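Local atomic coordinates of ubiquitin-conjugating enzyme E2, putative (Plasmodium falciparum, PDB entry 2Q0V), a protein that probably takes part in ubiquitin conjugation as a member of the E2 family, with a sequence resembling the UBE2V-type variants. Residues T67-F79 / P89-C101. Sequence-based numbering, arbitrary orientation.
Sequences TVFENRIYSLTIF and PTVKFDTKIEMSC
Thr-77 and Lys-92 form a hydrogen-bonded pair of an antiparallel hairpin, in which strands 73-79 and 90-93 approach to 4.8 Å between axes at 159°. Thr-77 N reaches Lys-92 O at 2.9 Å, the return bond runs from Lys-92 N to Thr-77 O, and Phe-79 pairs with Thr-90 in the same two-bond manner. The ladder changes at Ser-75: its O accepts from both Asp-94 N and Thr-95 N, which arrive from one face of the carbonyl plane, while Ser-75 N finds a side-chain acceptor, Thr-95 OG1, at 2.8 Å and a nearly straight 169°. A threonine hydroxyl thus stands in for a strand carbonyl just past the end of strand 90-93.

Asp-94 adds a side-chain bond, its OD2 accepting from Thr-77 OG1 at 2.8 Å through the syn lone pair. On the sheet face opposite Thr-77 and Lys-92, Leu-76 and Phe-93 lie side by side. With CG between backbone N and carbonyl carbon (chi1 48°), Leu-76 sets CD1 3.7 Å from the centroid of the Phe-93 ring, a CH-pi contact over one face; Ile-97 CG2 sits 3.6 Å above the opposite face, so the ring is sandwiched between aliphatic branches. Ile-97 also places CD1 over Tyr-74, 4.0 Å from that ring's centroid, and its CG1 packs against Phe-69, which Met-99 meets in an oblique Met-aromatic contact. At the far end, Ile-78 CG2 rests 3.5 Å from Pro-89 CB.

Within the four-stranded antiparallel meander of the E2 fold, 73-79 is an inner strand, bonded on its other side to 56-62, and 90-93 is one of the two edge strands. Helix 125-135 packs on the apolar face, with Leu-132 against Leu-76, Ile-125 against Ile-78, and Ile-128 against Pro-89 and Val-91.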
ATOM      1  N   THR A  67     -17.854   0.905  -8.713  1.00 38.37           N
ATOM      2  CA  THR A  67     -17.566  -0.451  -8.259  1.00 38.14           C
ATOM      3  C   THR A  67     -18.228  -0.604  -6.908  1.00 38.77           C
ATOM      4  O   THR A  67     -18.714   0.381  -6.346  1.00 39.23           O
ATOM      5  CB  THR A  67     -16.016  -0.691  -8.149  1.00 37.92           C
ATOM      6  OG1 THR A  67     -15.444   0.228  -7.205  1.00 37.09           O
ATOM      7  CG2 THR A  67     -15.344  -0.463  -9.483  1.00 36.56           C
ATOM      8  N   VAL A  68     -18.236  -1.813  -6.368  1.00 38.85           N
ATOM      9  CA  VAL A  68     -18.742  -2.027  -5.013  1.00 39.32           C
ATOM     10  C   VAL A  68     -17.927  -1.283  -3.934  1.00 39.54           C
ATOM     11  O   VAL A  68     -18.285  -1.312  -2.741  1.00 40.26           O
ATOM     12  CB  VAL A  68     -18.726  -3.532  -4.669  1.00 39.75           C
ATOM     13  CG1 VAL A  68     -19.833  -4.284  -5.452  1.00 40.53           C
ATOM     14  CG2 VAL A  68     -17.357  -4.127  -4.965  1.00 37.90           C
ATOM     15  N   PHE A  69     -16.822  -0.654  -4.350  1.00 38.75           N
ATOM     16  CA  PHE A  69     -15.853   0.005  -3.450  1.00 38.10           C
ATOM     17  C   PHE A  69     -16.084   1.514  -3.461  1.00 38.45           C
ATOM     18  O   PHE A  69     -15.549   2.242  -2.638  1.00 38.25           O
ATOM     19  CB  PHE A  69     -14.408  -0.284  -3.897  1.00 37.11           C
ATOM     20  CG  PHE A  69     -14.092  -1.748  -4.031  1.00 35.60           C
ATOM     21  CD1 PHE A  69     -14.088  -2.359  -5.290  1.00 33.32           C
ATOM     22  CD2 PHE A  69     -13.826  -2.517  -2.912  1.00 34.13           C
ATOM     23  CE1 PHE A  69     -13.810  -3.693  -5.437  1.00 30.98           C
ATOM     24  CE2 PHE A  69     -13.556  -3.877  -3.042  1.00 35.80           C
ATOM     25  CZ  PHE A  69     -13.557  -4.469  -4.318  1.00 35.10           C
ATOM     26  N   GLU A  70     -16.860   1.954  -4.443  1.00 39.59           N
ATOM     27  CA  GLU A  70     -17.274   3.335  -4.647  1.00 41.48           C
ATOM     28  C   GLU A  70     -17.507   4.083  -3.344  1.00 41.42           C
ATOM     29  O   GLU A  70     -18.305   3.631  -2.497  1.00 41.48           O
ATOM     30  CB  GLU A  70     -18.601   3.275  -5.375  1.00 42.09           C
ATOM     31  CG  GLU A  70     -18.900   4.421  -6.288  1.00 46.66           C
ATOM     32  CD  GLU A  70     -20.167   4.158  -7.080  1.00 51.24           C
ATOM     33  OE1 GLU A  70     -21.034   3.406  -6.581  1.00 52.07           O
ATOM     34  OE2 GLU A  70     -20.290   4.696  -8.200  1.00 55.20           O
ATOM     35  N   ASN A  71     -16.825   5.216  -3.188  1.00 41.16           N
ATOM     36  CA  ASN A  71     -17.037   6.136  -2.042  1.00 41.81           C
ATOM     37  C   ASN A  71     -16.643   5.631  -0.658  1.00 41.29           C
ATOM     38  O   ASN A  71     -17.024   6.225   0.357  1.00 41.44           O
ATOM     39  CB  ASN A  71     -18.484   6.665  -1.998  1.00 42.02           C
ATOM     40  CG  ASN A  71     -18.807   7.545  -3.187  1.00 43.90           C
ATOM     41  OD1 ASN A  71     -18.041   8.459  -3.536  1.00 44.82           O
ATOM     42  ND2 ASN A  71     -19.936   7.260  -3.840  1.00 47.04           N
ATOM     43  N   ARG A  72     -15.877   4.550  -0.623  1.00 40.17           N
ATOM     44  CA  ARG A  72     -15.382   4.032   0.629  1.00 38.75           C
ATOM     45  C   ARG A  72     -13.898   4.355   0.809  1.00 37.81           C
ATOM     46  O   ARG A  72     -13.147   4.468  -0.174  1.00 37.47           O
ATOM     47  CB  ARG A  72     -15.623   2.529   0.696  1.00 39.12           C
ATOM     48  CG  ARG A  72     -17.068   2.123   0.501  1.00 39.61           C
ATOM     49  CD  ARG A  72     -17.213   0.686   0.903  1.00 42.99           C
ATOM     50  NE  ARG A  72     -18.591   0.217   0.867  1.00 44.59           N
ATOM     51  CZ  ARG A  72     -19.017  -0.866   1.503  1.00 44.85           C
ATOM     52  NH1 ARG A  72     -20.290  -1.207   1.418  1.00 45.86           N
ATOM     53  NH2 ARG A  72     -18.176  -1.600   2.224  1.00 43.98           N
ATOM     54  N   ILE A  73     -13.506   4.512   2.069  1.00 36.40           N
ATOM     55  CA  ILE A  73     -12.145   4.767   2.464  1.00 35.78           C
ATOM     56  C   ILE A  73     -11.621   3.507   3.114  1.00 35.07           C
ATOM     57  O   ILE A  73     -12.251   2.975   4.023  1.00 35.05           O
ATOM     58  CB  ILE A  73     -12.042   5.920   3.497  1.00 36.39           C
ATOM     59  CG1 ILE A  73     -12.793   7.159   3.018  1.00 36.82           C
ATOM     60  CG2 ILE A  73     -10.558   6.263   3.815  1.00 35.10           C
ATOM     61  CD1 ILE A  73     -12.340   7.623   1.639  1.00 40.50           C
ATOM     62  N   TYR A  74     -10.468   3.029   2.650  1.00 34.33           N
ATOM     63  CA  TYR A  74      -9.850   1.848   3.241  1.00 33.29           C
ATOM     64  C   TYR A  74      -8.572   2.250   3.891  1.00 33.40           C
ATOM     65  O   TYR A  74      -7.760   2.934   3.272  1.00 33.59           O
ATOM     66  CB  TYR A  74      -9.622   0.758   2.195  1.00 32.91           C
ATOM     67  CG  TYR A  74     -10.924   0.239   1.641  1.00 31.28           C
ATOM     68  CD1 TYR A  74     -11.506   0.841   0.537  1.00 29.64           C
ATOM     69  CD2 TYR A  74     -11.580  -0.832   2.239  1.00 30.48           C
ATOM     70  CE1 TYR A  74     -12.693   0.406   0.033  1.00 29.45           C
ATOM     71  CE2 TYR A  74     -12.800  -1.280   1.740  1.00 30.86           C
ATOM     72  CZ  TYR A  74     -13.345  -0.645   0.630  1.00 30.98           C
ATOM     73  OH  TYR A  74     -14.555  -1.056   0.096  1.00 32.20           O
ATOM     74  N   SER A  75      -8.419   1.853   5.156  1.00 33.75           N
ATOM     75  CA  SER A  75      -7.192   2.055   5.928  1.00 34.00           C
ATOM     76  C   SER A  75      -6.302   0.809   5.873  1.00 33.97           C
ATOM     77  O   SER A  75      -6.791  -0.329   5.963  1.00 33.01           O
ATOM     78  CB  SER A  75      -7.505   2.358   7.399  1.00 34.68           C
ATOM     79  OG  SER A  75      -7.909   3.705   7.575  1.00 37.21           O
ATOM     80  N   LEU A  76      -4.995   1.028   5.725  1.00 33.23           N
ATOM     81  CA  LEU A  76      -4.094  -0.072   5.689  1.00 33.42           C
ATOM     82  C   LEU A  76      -2.729   0.243   6.254  1.00 34.28           C
ATOM     83  O   LEU A  76      -2.420   1.388   6.530  1.00 34.55           O
ATOM     84  CB  LEU A  76      -4.051  -0.745   4.311  1.00 33.36           C
ATOM     85  CG  LEU A  76      -3.917  -0.169   2.913  1.00 33.10           C
ATOM     86  CD1 LEU A  76      -3.941  -1.371   1.998  1.00 30.69           C
ATOM     87  CD2 LEU A  76      -5.007   0.828   2.511  1.00 31.32           C
ATOM     88  N   THR A  77      -1.964  -0.812   6.506  1.00 35.32           N
ATOM     89  CA  THR A  77      -0.690  -0.721   7.185  1.00 36.59           C
ATOM     90  C   THR A  77       0.333  -1.420   6.304  1.00 36.10           C
ATOM     91  O   THR A  77       0.129  -2.554   5.902  1.00 36.43           O
ATOM     92  CB  THR A  77      -0.786  -1.368   8.618  1.00 36.92           C
ATOM     93  OG1 THR A  77      -1.715  -0.616   9.404  1.00 39.29           O
ATOM     94  CG2 THR A  77       0.543  -1.376   9.339  1.00 37.66           C
ATOM     95  N   ILE A  78       1.407  -0.715   5.971  1.00 36.26           N
ATOM     96  CA  ILE A  78       2.522  -1.299   5.201  1.00 35.91           C
ATOM     97  C   ILE A  78       3.769  -1.389   6.096  1.00 36.24           C
ATOM     98  O   ILE A  78       4.149  -0.442   6.751  1.00 35.41           O
ATOM     99  CB  ILE A  78       2.761  -0.527   3.847  1.00 35.07           C
ATOM    100  CG1 ILE A  78       1.539  -0.726   2.945  1.00 36.24           C
ATOM    101  CG2 ILE A  78       4.011  -1.016   3.139  1.00 34.14           C
ATOM    102  CD1 ILE A  78       1.651  -0.179   1.522  1.00 35.67           C
ATOM    103  N   PHE A  79       4.383  -2.551   6.159  1.00 38.23           N
ATOM    104  CA  PHE A  79       5.549  -2.691   6.991  1.00 40.12           C
ATOM    105  C   PHE A  79       6.751  -3.010   6.147  1.00 40.59           C
ATOM    106  O   PHE A  79       6.776  -4.059   5.509  1.00 40.98           O
ATOM    107  CB  PHE A  79       5.364  -3.812   8.026  1.00 41.78           C
ATOM    108  CG  PHE A  79       6.621  -4.086   8.823  1.00 43.36           C
ATOM    109  CD1 PHE A  79       6.972  -3.253   9.882  1.00 43.91           C
ATOM    110  CD2 PHE A  79       7.474  -5.131   8.471  1.00 45.17           C
ATOM    111  CE1 PHE A  79       8.137  -3.465  10.591  1.00 46.01           C
ATOM    112  CE2 PHE A  79       8.659  -5.354   9.183  1.00 47.60           C
ATOM    113  CZ  PHE A  79       8.989  -4.520  10.242  1.00 45.40           C
ATOM    114  N   PRO A  89       7.331  -5.127   0.968  1.00 42.42           N
ATOM    115  CA  PRO A  89       6.801  -4.934   2.310  1.00 41.54           C
ATOM    116  C   PRO A  89       5.650  -5.909   2.536  1.00 41.32           C
ATOM    117  O   PRO A  89       5.202  -6.560   1.583  1.00 40.93           O
ATOM    118  CB  PRO A  89       6.267  -3.498   2.279  1.00 41.83           C
ATOM    119  CG  PRO A  89       6.632  -2.926   0.963  1.00 41.09           C
ATOM    120  CD  PRO A  89       6.933  -4.050   0.048  1.00 41.91           C
ATOM    121  N   THR A  90       5.192  -6.029   3.782  1.00 41.18           N
ATOM    122  CA  THR A  90       3.949  -6.744   4.069  1.00 40.71           C
ATOM    123  C   THR A  90       2.836  -5.717   4.054  1.00 39.50           C
ATOM    124  O   THR A  90       3.010  -4.575   4.526  1.00 38.86           O
ATOM    125  CB  THR A  90       3.934  -7.505   5.459  1.00 41.20           C
ATOM    126  OG1 THR A  90       3.990  -6.570   6.546  1.00 43.16           O
ATOM    127  CG2 THR A  90       5.077  -8.481   5.575  1.00 42.45           C
ATOM    128  N   VAL A  91       1.694  -6.132   3.511  1.00 38.74           N
ATOM    129  CA  VAL A  91       0.558  -5.256   3.330  1.00 37.85           C
ATOM    130  C   VAL A  91      -0.655  -5.886   3.997  1.00 38.26           C
ATOM    131  O   VAL A  91      -0.982  -7.048   3.743  1.00 37.57           O
ATOM    132  CB  VAL A  91       0.267  -4.985   1.802  1.00 37.73           C
ATOM    133  CG1 VAL A  91      -0.838  -3.934   1.622  1.00 35.59           C
ATOM    134  CG2 VAL A  91       1.534  -4.585   1.056  1.00 36.75           C
ATOM    135  N   LYS A  92      -1.319  -5.114   4.856  1.00 38.85           N
ATOM    136  CA  LYS A  92      -2.612  -5.525   5.389  1.00 39.71           C
ATOM    137  C   LYS A  92      -3.639  -4.405   5.541  1.00 39.63           C
ATOM    138  O   LYS A  92      -3.322  -3.253   5.898  1.00 39.62           O
ATOM    139  CB  LYS A  92      -2.487  -6.357   6.681  1.00 40.44           C
ATOM    140  CG  LYS A  92      -1.752  -5.735   7.825  1.00 43.10           C
ATOM    141  CD  LYS A  92      -1.222  -6.838   8.766  1.00 45.10           C
ATOM    142  CE  LYS A  92      -0.037  -7.634   8.134  1.00 47.73           C
ATOM    143  NZ  LYS A  92       0.557  -8.762   8.985  1.00 47.20           N
ATOM    144  N   PHE A  93      -4.873  -4.768   5.228  1.00 38.87           N
ATOM    145  CA  PHE A  93      -5.993  -3.889   5.413  1.00 38.79           C
ATOM    146  C   PHE A  93      -6.393  -3.946   6.886  1.00 39.76           C
ATOM    147  O   PHE A  93      -6.476  -5.028   7.492  1.00 39.71           O
ATOM    148  CB  PHE A  93      -7.165  -4.335   4.545  1.00 37.97           C
ATOM    149  CG  PHE A  93      -7.097  -3.861   3.132  1.00 36.60           C
ATOM    150  CD1 PHE A  93      -6.395  -4.579   2.182  1.00 34.40           C
ATOM    151  CD2 PHE A  93      -7.749  -2.681   2.749  1.00 35.43           C
ATOM    152  CE1 PHE A  93      -6.334  -4.141   0.876  1.00 35.18           C
ATOM    153  CE2 PHE A  93      -7.700  -2.235   1.435  1.00 35.47           C
ATOM    154  CZ  PHE A  93      -6.997  -2.963   0.495  1.00 36.22           C
ATOM    155  N   ASP A  94      -6.601  -2.762   7.445  1.00 40.14           N
ATOM    156  CA  ASP A  94      -7.239  -2.592   8.724  1.00 40.61           C
ATOM    157  C   ASP A  94      -8.767  -2.526   8.468  1.00 40.63           C
ATOM    158  O   ASP A  94      -9.536  -3.133   9.197  1.00 40.99           O
ATOM    159  CB  ASP A  94      -6.706  -1.318   9.400  1.00 40.70           C
ATOM    160  CG  ASP A  94      -5.161  -1.318   9.547  1.00 43.96           C
ATOM    161  OD1 ASP A  94      -4.563  -2.330  10.005  1.00 47.02           O
ATOM    162  OD2 ASP A  94      -4.523  -0.291   9.214  1.00 46.84           O
ATOM    163  N   THR A  95      -9.184  -1.819   7.407  1.00 40.06           N
ATOM    164  CA  THR A  95     -10.573  -1.786   6.959  1.00 39.33           C
ATOM    165  C   THR A  95     -10.890  -3.058   6.189  1.00 40.22           C
ATOM    166  O   THR A  95     -10.078  -3.530   5.356  1.00 39.78           O
ATOM    167  CB  THR A  95     -10.875  -0.568   6.064  1.00 38.79           C
ATOM    168  OG1 THR A  95     -10.376   0.620   6.677  1.00 38.69           O
ATOM    169  CG2 THR A  95     -12.359  -0.392   5.863  1.00 37.69           C
ATOM    170  N   LYS A  96     -12.070  -3.612   6.487  1.00 40.59           N
ATOM    171  CA  LYS A  96     -12.528  -4.855   5.907  1.00 41.15           C
ATOM    172  C   LYS A  96     -12.794  -4.695   4.432  1.00 41.05           C
ATOM    173  O   LYS A  96     -13.425  -3.734   4.006  1.00 41.67           O
ATOM    174  CB  LYS A  96     -13.785  -5.357   6.607  1.00 41.46           C
ATOM    175  CG  LYS A  96     -13.504  -6.049   7.932  1.00 46.08           C
ATOM    176  CD  LYS A  96     -14.476  -7.201   8.196  1.00 51.01           C
ATOM    177  CE  LYS A  96     -14.497  -7.556   9.685  1.00 54.26           C
ATOM    178  NZ  LYS A  96     -14.632  -9.043   9.944  1.00 58.31           N
ATOM    179  N   ILE A  97     -12.331  -5.668   3.657  1.00 40.37           N
ATOM    180  CA  ILE A  97     -12.506  -5.648   2.230  1.00 39.89           C
ATOM    181  C   ILE A  97     -12.636  -7.084   1.714  1.00 40.47           C
ATOM    182  O   ILE A  97     -12.136  -8.037   2.327  1.00 40.55           O
ATOM    183  CB  ILE A  97     -11.334  -4.848   1.554  1.00 40.01           C
ATOM    184  CG1 ILE A  97     -11.698  -4.407   0.129  1.00 39.22           C
ATOM    185  CG2 ILE A  97      -9.994  -5.592   1.662  1.00 37.63           C
ATOM    186  CD1 ILE A  97     -10.630  -3.565  -0.535  1.00 39.19           C
ATOM    187  N   GLU A  98     -13.344  -7.245   0.610  1.00 41.13           N
ATOM    188  CA  GLU A  98     -13.329  -8.521  -0.116  1.00 42.19           C
ATOM    189  C   GLU A  98     -12.701  -8.274  -1.461  1.00 41.15           C
ATOM    190  O   GLU A  98     -13.257  -7.545  -2.296  1.00 40.74           O
ATOM    191  CB  GLU A  98     -14.735  -9.122  -0.259  1.00 42.62           C
ATOM    192  CG  GLU A  98     -15.316  -9.554   1.076  1.00 47.33           C
ATOM    193  CD  GLU A  98     -14.846 -10.929   1.520  1.00 53.65           C
ATOM    194  OE1 GLU A  98     -14.846 -11.860   0.675  1.00 57.08           O
ATOM    195  OE2 GLU A  98     -14.485 -11.083   2.710  1.00 56.17           O
ATOM    196  N   MET A  99     -11.507  -8.836  -1.633  1.00 41.10           N
ATOM    197  CA  MET A  99     -10.782  -8.783  -2.911  1.00 41.27           C
ATOM    198  C   MET A  99     -10.057 -10.097  -3.104  1.00 39.87           C
ATOM    199  O   MET A  99      -9.553 -10.678  -2.138  1.00 40.69           O
ATOM    200  CB  MET A  99      -9.756  -7.654  -2.921  1.00 40.95           C
ATOM    201  CG  MET A  99     -10.310  -6.291  -3.190  1.00 42.56           C
ATOM    202  SD  MET A  99      -9.119  -5.142  -3.933  1.00 44.39           S
ATOM    203  CE  MET A  99      -7.824  -5.172  -2.735  1.00 40.82           C
ATOM    204  N   SER A 100      -9.956 -10.559  -4.344  1.00 38.83           N
ATOM    205  CA  SER A 100      -9.252 -11.825  -4.604  1.00 37.91           C
ATOM    206  C   SER A 100      -7.785 -11.894  -4.112  1.00 36.99           C
ATOM    207  O   SER A 100      -7.260 -12.986  -3.918  1.00 37.68           O
ATOM    208  CB  SER A 100      -9.381 -12.235  -6.072  1.00 37.83           C
ATOM    209  OG  SER A 100      -8.575 -11.398  -6.901  1.00 40.33           O
ATOM    210  N   CYS A 101      -7.131 -10.757  -3.897  1.00 36.02           N
ATOM    211  CA  CYS A 101      -5.743 -10.741  -3.375  1.00 35.99           C
ATOM    212  C   CYS A 101      -5.654 -10.357  -1.887  1.00 35.93           C
ATOM    213  O   CYS A 101      -4.573 -10.070  -1.385  1.00 35.47           O
ATOM    214  CB  CYS A 101      -4.880  -9.780  -4.193  1.00 35.36           C
ATOM    215  SG  CYS A 101      -5.452  -8.080  -4.050  1.00 38.25           S
TER
HETATM  216  O   HOH W   1      -3.690   2.025   9.230  1.00 54.54           O
HETATM  217  O   HOH W   2       1.882  -4.926   7.299  1.00 45.01           O